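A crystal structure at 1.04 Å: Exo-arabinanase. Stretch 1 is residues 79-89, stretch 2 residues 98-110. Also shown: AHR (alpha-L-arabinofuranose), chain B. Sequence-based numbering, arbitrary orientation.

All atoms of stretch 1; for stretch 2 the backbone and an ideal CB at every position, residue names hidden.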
# COMPACT_ATOMS: atom_id res chain seq x y z
N LEU A 79 -13.69 -0.88 -10.35
CA LEU A 79 -12.69 -0.73 -9.25
C LEU A 79 -11.35 -1.07 -9.84
O LEU A 79 -11.03 -2.25 -10.06
CB LEU A 79 -13.06 -1.58 -8.06
CG LEU A 79 -14.40 -1.27 -7.40
CD1 LEU A 79 -14.54 -2.01 -6.08
CD2 LEU A 79 -14.62 0.26 -7.22
N ARG A 80 -10.62 -0.04 -10.23
CA ARG A 80 -9.57 -0.13 -11.22
C ARG A 80 -8.16 -0.04 -10.70
O ARG A 80 -7.28 -0.81 -11.11
CB ARG A 80 -9.80 0.96 -12.30
CG ARG A 80 -8.91 0.80 -13.53
CD ARG A 80 -9.25 1.85 -14.63
NE ARG A 80 -10.68 1.82 -14.94
CZ ARG A 80 -11.29 0.97 -15.72
NH1 ARG A 80 -10.59 0.09 -16.46
NH2 ARG A 80 -12.61 0.98 -15.81
N TYR A 81 -7.90 0.96 -9.83
CA TYR A 81 -6.56 1.26 -9.36
C TYR A 81 -6.48 1.18 -7.81
O TYR A 81 -7.41 1.58 -7.10
CB TYR A 81 -6.09 2.63 -9.74
CG TYR A 81 -5.67 2.86 -11.19
CD1 TYR A 81 -5.53 1.82 -12.12
CD2 TYR A 81 -5.40 4.17 -11.62
CE1 TYR A 81 -5.14 2.09 -13.44
CE2 TYR A 81 -5.03 4.44 -12.90
CZ TYR A 81 -4.90 3.38 -13.81
OH TYR A 81 -4.48 3.62 -15.12
N GLN A 82 -5.33 0.73 -7.35
CA GLN A 82 -4.83 1.03 -6.01
C GLN A 82 -5.74 0.54 -4.88
O GLN A 82 -6.14 1.28 -4.01
CB GLN A 82 -4.57 2.53 -5.90
CG GLN A 82 -3.51 2.98 -6.90
CD GLN A 82 -3.77 4.28 -7.61
OE1 GLN A 82 -4.51 5.15 -7.11
NE2 GLN A 82 -3.12 4.46 -8.75
N PRO A 83 -6.01 -0.78 -4.87
CA PRO A 83 -6.75 -1.35 -3.74
C PRO A 83 -5.92 -1.30 -2.48
O PRO A 83 -4.70 -1.10 -2.46
CB PRO A 83 -6.97 -2.81 -4.17
CG PRO A 83 -5.75 -3.12 -5.01
CD PRO A 83 -5.52 -1.82 -5.77
N PHE A 84 -6.59 -1.53 -1.35
CA PHE A 84 -5.95 -1.66 -0.04
C PHE A 84 -6.88 -2.43 0.86
O PHE A 84 -8.04 -2.03 1.04
CB PHE A 84 -5.64 -0.28 0.61
CG PHE A 84 -4.76 -0.45 1.81
CD1 PHE A 84 -3.42 -0.64 1.65
CD2 PHE A 84 -5.26 -0.51 3.09
CE1 PHE A 84 -2.57 -0.88 2.68
CE2 PHE A 84 -4.42 -0.75 4.16
CZ PHE A 84 -3.08 -0.93 3.98
N LEU A 85 -6.43 -3.54 1.44
CA LEU A 85 -7.17 -4.36 2.38
C LEU A 85 -6.80 -4.00 3.81
O LEU A 85 -5.61 -3.83 4.11
CB LEU A 85 -6.92 -5.84 2.14
CG LEU A 85 -7.59 -6.42 0.91
CD1 LEU A 85 -6.96 -7.77 0.59
CD2 LEU A 85 -9.09 -6.59 1.15
N TYR A 86 -7.80 -3.96 4.71
CA TYR A 86 -7.50 -3.64 6.11
C TYR A 86 -8.52 -4.29 7.05
O TYR A 86 -9.72 -3.97 6.99
CB TYR A 86 -7.54 -2.14 6.34
CG TYR A 86 -7.02 -1.71 7.67
CD1 TYR A 86 -5.76 -2.10 8.14
CD2 TYR A 86 -7.76 -0.89 8.52
CE1 TYR A 86 -5.27 -1.71 9.36
CE2 TYR A 86 -7.27 -0.46 9.76
CZ TYR A 86 -6.04 -0.87 10.16
OH TYR A 86 -5.56 -0.42 11.40
N SER A 87 -8.06 -5.19 7.88
CA SER A 87 -8.88 -5.81 8.94
C SER A 87 -8.87 -4.87 10.12
O SER A 87 -7.81 -4.58 10.69
CB SER A 87 -8.32 -7.18 9.29
OG SER A 87 -9.06 -7.79 10.32
N LEU A 88 -10.03 -4.32 10.52
CA LEU A 88 -10.05 -3.37 11.63
C LEU A 88 -9.52 -4.02 12.89
O LEU A 88 -10.06 -5.03 13.33
CB LEU A 88 -11.48 -2.88 11.93
CG LEU A 88 -12.06 -1.82 10.96
CD1 LEU A 88 -13.40 -1.42 11.50
CD2 LEU A 88 -11.14 -0.61 10.86
N PRO A 89 -8.51 -3.40 13.54
CA PRO A 89 -8.03 -3.94 14.79
C PRO A 89 -8.79 -3.56 16.01
O PRO A 89 -8.52 -4.06 17.11
CB PRO A 89 -6.58 -3.38 14.87
CG PRO A 89 -6.50 -2.27 13.96
CD PRO A 89 -7.63 -2.36 13.00
N UNK A 98 -12.47 -6.52 13.39
CA UNK A 98 -12.51 -7.64 12.47
C UNK A 98 -13.33 -7.42 11.25
O UNK A 98 -13.29 -8.25 10.31
CB UNK A 98 -13.04 -8.88 13.19
N UNK A 99 -14.10 -6.32 11.17
CA UNK A 99 -14.63 -5.91 9.89
C UNK A 99 -13.47 -5.82 8.90
O UNK A 99 -12.44 -5.23 9.21
CB UNK A 99 -15.38 -4.58 10.00
N UNK A 100 -13.62 -6.35 7.71
CA UNK A 100 -12.61 -6.32 6.68
C UNK A 100 -12.96 -5.23 5.69
O UNK A 100 -14.05 -5.26 5.11
CB UNK A 100 -12.48 -7.68 5.99
N UNK A 101 -12.06 -4.28 5.50
CA UNK A 101 -12.27 -3.16 4.61
C UNK A 101 -11.43 -3.31 3.34
O UNK A 101 -10.31 -3.84 3.36
CB UNK A 101 -11.94 -1.85 5.32
N UNK A 102 -11.97 -2.78 2.26
CA UNK A 102 -11.21 -2.54 1.04
C UNK A 102 -11.43 -1.09 0.66
O UNK A 102 -12.60 -0.66 0.49
CB UNK A 102 -11.63 -3.49 -0.09
N UNK A 103 -10.35 -0.33 0.49
CA UNK A 103 -10.40 0.95 -0.17
C UNK A 103 -9.78 0.80 -1.55
O UNK A 103 -8.86 0.00 -1.75
CB UNK A 103 -9.68 2.03 0.65
N UNK A 104 -10.23 1.57 -2.53
CA UNK A 104 -9.63 1.53 -3.83
C UNK A 104 -10.29 2.52 -4.75
O UNK A 104 -11.31 3.13 -4.35
CB UNK A 104 -9.71 0.12 -4.42
N UNK A 105 -9.75 2.72 -5.96
CA UNK A 105 -10.21 3.80 -6.79
C UNK A 105 -11.09 3.31 -7.92
O UNK A 105 -10.70 2.50 -8.78
CB UNK A 105 -9.02 4.58 -7.35
N UNK A 106 -12.31 3.86 -7.95
CA UNK A 106 -13.31 3.69 -8.99
C UNK A 106 -13.04 4.72 -10.06
O UNK A 106 -13.02 5.92 -9.80
CB UNK A 106 -14.73 3.82 -8.44
N UNK A 107 -12.82 4.21 -11.29
CA UNK A 107 -12.28 5.01 -12.39
C UNK A 107 -12.96 4.49 -13.66
O UNK A 107 -12.88 3.28 -13.92
CB UNK A 107 -10.76 4.91 -12.48
N UNK A 108 -13.56 5.33 -14.49
CA UNK A 108 -14.11 4.84 -15.77
C UNK A 108 -12.98 4.40 -16.69
O UNK A 108 -11.83 4.80 -16.55
CB UNK A 108 -14.95 5.92 -16.45
N UNK A 109 -13.34 3.60 -17.71
CA UNK A 109 -12.37 3.13 -18.68
C UNK A 109 -11.58 4.27 -19.32
O UNK A 109 -10.39 4.14 -19.62
CB UNK A 109 -13.08 2.32 -19.77
N UNK A 110 -12.26 5.41 -19.54
CA UNK A 110 -11.62 6.57 -20.16
C UNK A 110 -10.68 7.33 -19.23
O UNK A 110 -10.11 8.33 -19.69
CB UNK A 110 -12.70 7.53 -20.68
O5 AHR B . -1.69 2.19 -9.88
C5 AHR B . -1.81 2.37 -11.33
C4 AHR B . -0.82 3.42 -11.76
O4 AHR B . -1.21 4.70 -11.15
C3 AHR B . -0.93 3.73 -13.25
O3 AHR B . -0.15 2.82 -14.05
C2 AHR B . -0.30 5.13 -13.30
O2 AHR B . -0.76 5.91 -14.43
C1 AHR B . -0.77 5.77 -11.98

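Position 98 opens the hairpin partner: its nitrogen donates to Leu 88 O (N–O 2.8 Å), its CA-to-CB direction points away, and its phi is positive at 90°. That angle favours glycine, and Gly 98 is deposited; a water joins its O to Ser 87 OG.

At 99 the ideal CB points sideways, 4.0 Å from Leu 88 CD1, while the carbonyl takes Leu 88 N. Small or beta-branched residues would suit; it is Thr 99.

Positions 100 and 102 share the sheet face of Leu 85 and Ser 87. At 100 the ideal CB is 4.7 Å from Tyr 86 O, leaving room for a long aliphatic; Leu 100 brings CD1 to 4.4 Å from Leu 85 CD2. At 102 it lies 4.2 Å from Leu 85 CD2, so an aliphatic suits; Leu 102 places CD1 at 4.2 Å from that CD2 and 4.3 Å from Pro 83 CB.

Position 101 lies on the opposite face, with Tyr 86, and pairs with it in both directions (101 N to Tyr 86 O 2.8 Å, Tyr 86 N to 101 O 2.9 Å). Leu 88 offers an apolar partner, so Leu, Ile, Val or Met would be reasonable. Leu 101 sends CD1 to 3.8 Å from Leu 88 CD2.

At 103, paired with Phe 84, the Phe 84 ring leads away, and stretch 1 alone would admit several sizes. Ala 103 N donates to Phe 84 O (2.9 Å); Phe 84 N gives a weak bond to Ala 103 O (2.8 Å).

Position 104 is the strictest: an ideal CB would point toward stretch 1, a tight 3.4 Å from Pro 83 CA, which favours glycine. Gly 104 CA approaches Gln 82 O at 3.5 Å in a CA-H...O contact, at the bulge between Tyr 81 and Phe 84.

At 105 the ideal CB is 3.4 Å from Tyr 81 O and 4.5 Å from Gln 82 OE1, inviting a small polar residue. Ser 105 OG donates to a water that in turn donates to Gln 82 OE1; Gln 82 NE2 donates to arabinofuranose O5 (2.9 Å).

At 106 a small or aliphatic residue fits beside Leu 79; Ser 106 keeps CB 3.9 Å from Leu 79 CD2.

Position 107 points toward stretch 1, near Arg 80 and Tyr 81, asking for an apolar chain. Ile 107 CD1 reaches Tyr 81 CD2 (3.3 Å), while its O accepts from Arg 80 NE (2.8 Å) and NH2 (3.0 Å).

Position 108 points away and many residues would do; it is Pro 108. At 109 the ideal CB lies 4.2 Å from Arg 80 NH2, so a small polar residue suits; Thr 109 lays its CA over one guanidinium face. Position 110 is free of stretch 1; Asp 110 does not touch it.

Stretch 2 (98-110) GTLLLAGSSIPTD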
# COMPACT_ATOMS: atom_id res chain seq x y z
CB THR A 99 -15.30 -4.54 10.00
OG1 THR A 99 -16.43 -4.61 10.90
CG2 THR A 99 -15.81 -4.06 8.66
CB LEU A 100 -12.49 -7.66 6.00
CG LEU A 100 -11.45 -7.71 4.86
CD1 LEU A 100 -10.02 -7.52 5.34
CD2 LEU A 100 -11.60 -9.05 4.12
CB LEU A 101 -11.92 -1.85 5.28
CG LEU A 101 -12.66 -1.58 6.59
CD1 LEU A 101 -12.16 -0.31 7.24
CD2 LEU A 101 -14.17 -1.51 6.32
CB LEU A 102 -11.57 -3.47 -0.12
CG LEU A 102 -10.77 -3.20 -1.40
CD1 LEU A 102 -10.42 -4.44 -2.15
CD2 LEU A 102 -11.49 -2.23 -2.34
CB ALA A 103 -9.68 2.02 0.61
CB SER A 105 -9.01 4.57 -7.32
OG SER A 105 -9.47 5.77 -7.92
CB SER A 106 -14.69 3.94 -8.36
OG SER A 106 -15.69 4.09 -9.36
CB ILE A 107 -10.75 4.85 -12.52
CG1 ILE A 107 -10.03 5.31 -11.25
CG2 ILE A 107 -10.21 5.58 -13.77
CD1 ILE A 107 -8.58 4.94 -11.24
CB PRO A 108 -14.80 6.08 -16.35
CG PRO A 108 -15.00 7.03 -15.23
CD PRO A 108 -13.79 6.78 -14.36
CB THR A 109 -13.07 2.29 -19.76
OG1 THR A 109 -13.78 1.21 -19.16
CG2 THR A 109 -12.07 1.80 -20.80
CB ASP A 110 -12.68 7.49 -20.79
CG ASP A 110 -13.57 8.20 -19.78
OD1 ASP A 110 -13.34 8.12 -18.57
OD2 ASP A 110 -14.57 8.82 -20.25
O HOH W 1 -6.81 6.59 -8.24
O HOH W 2 -10.93 -9.51 9.72
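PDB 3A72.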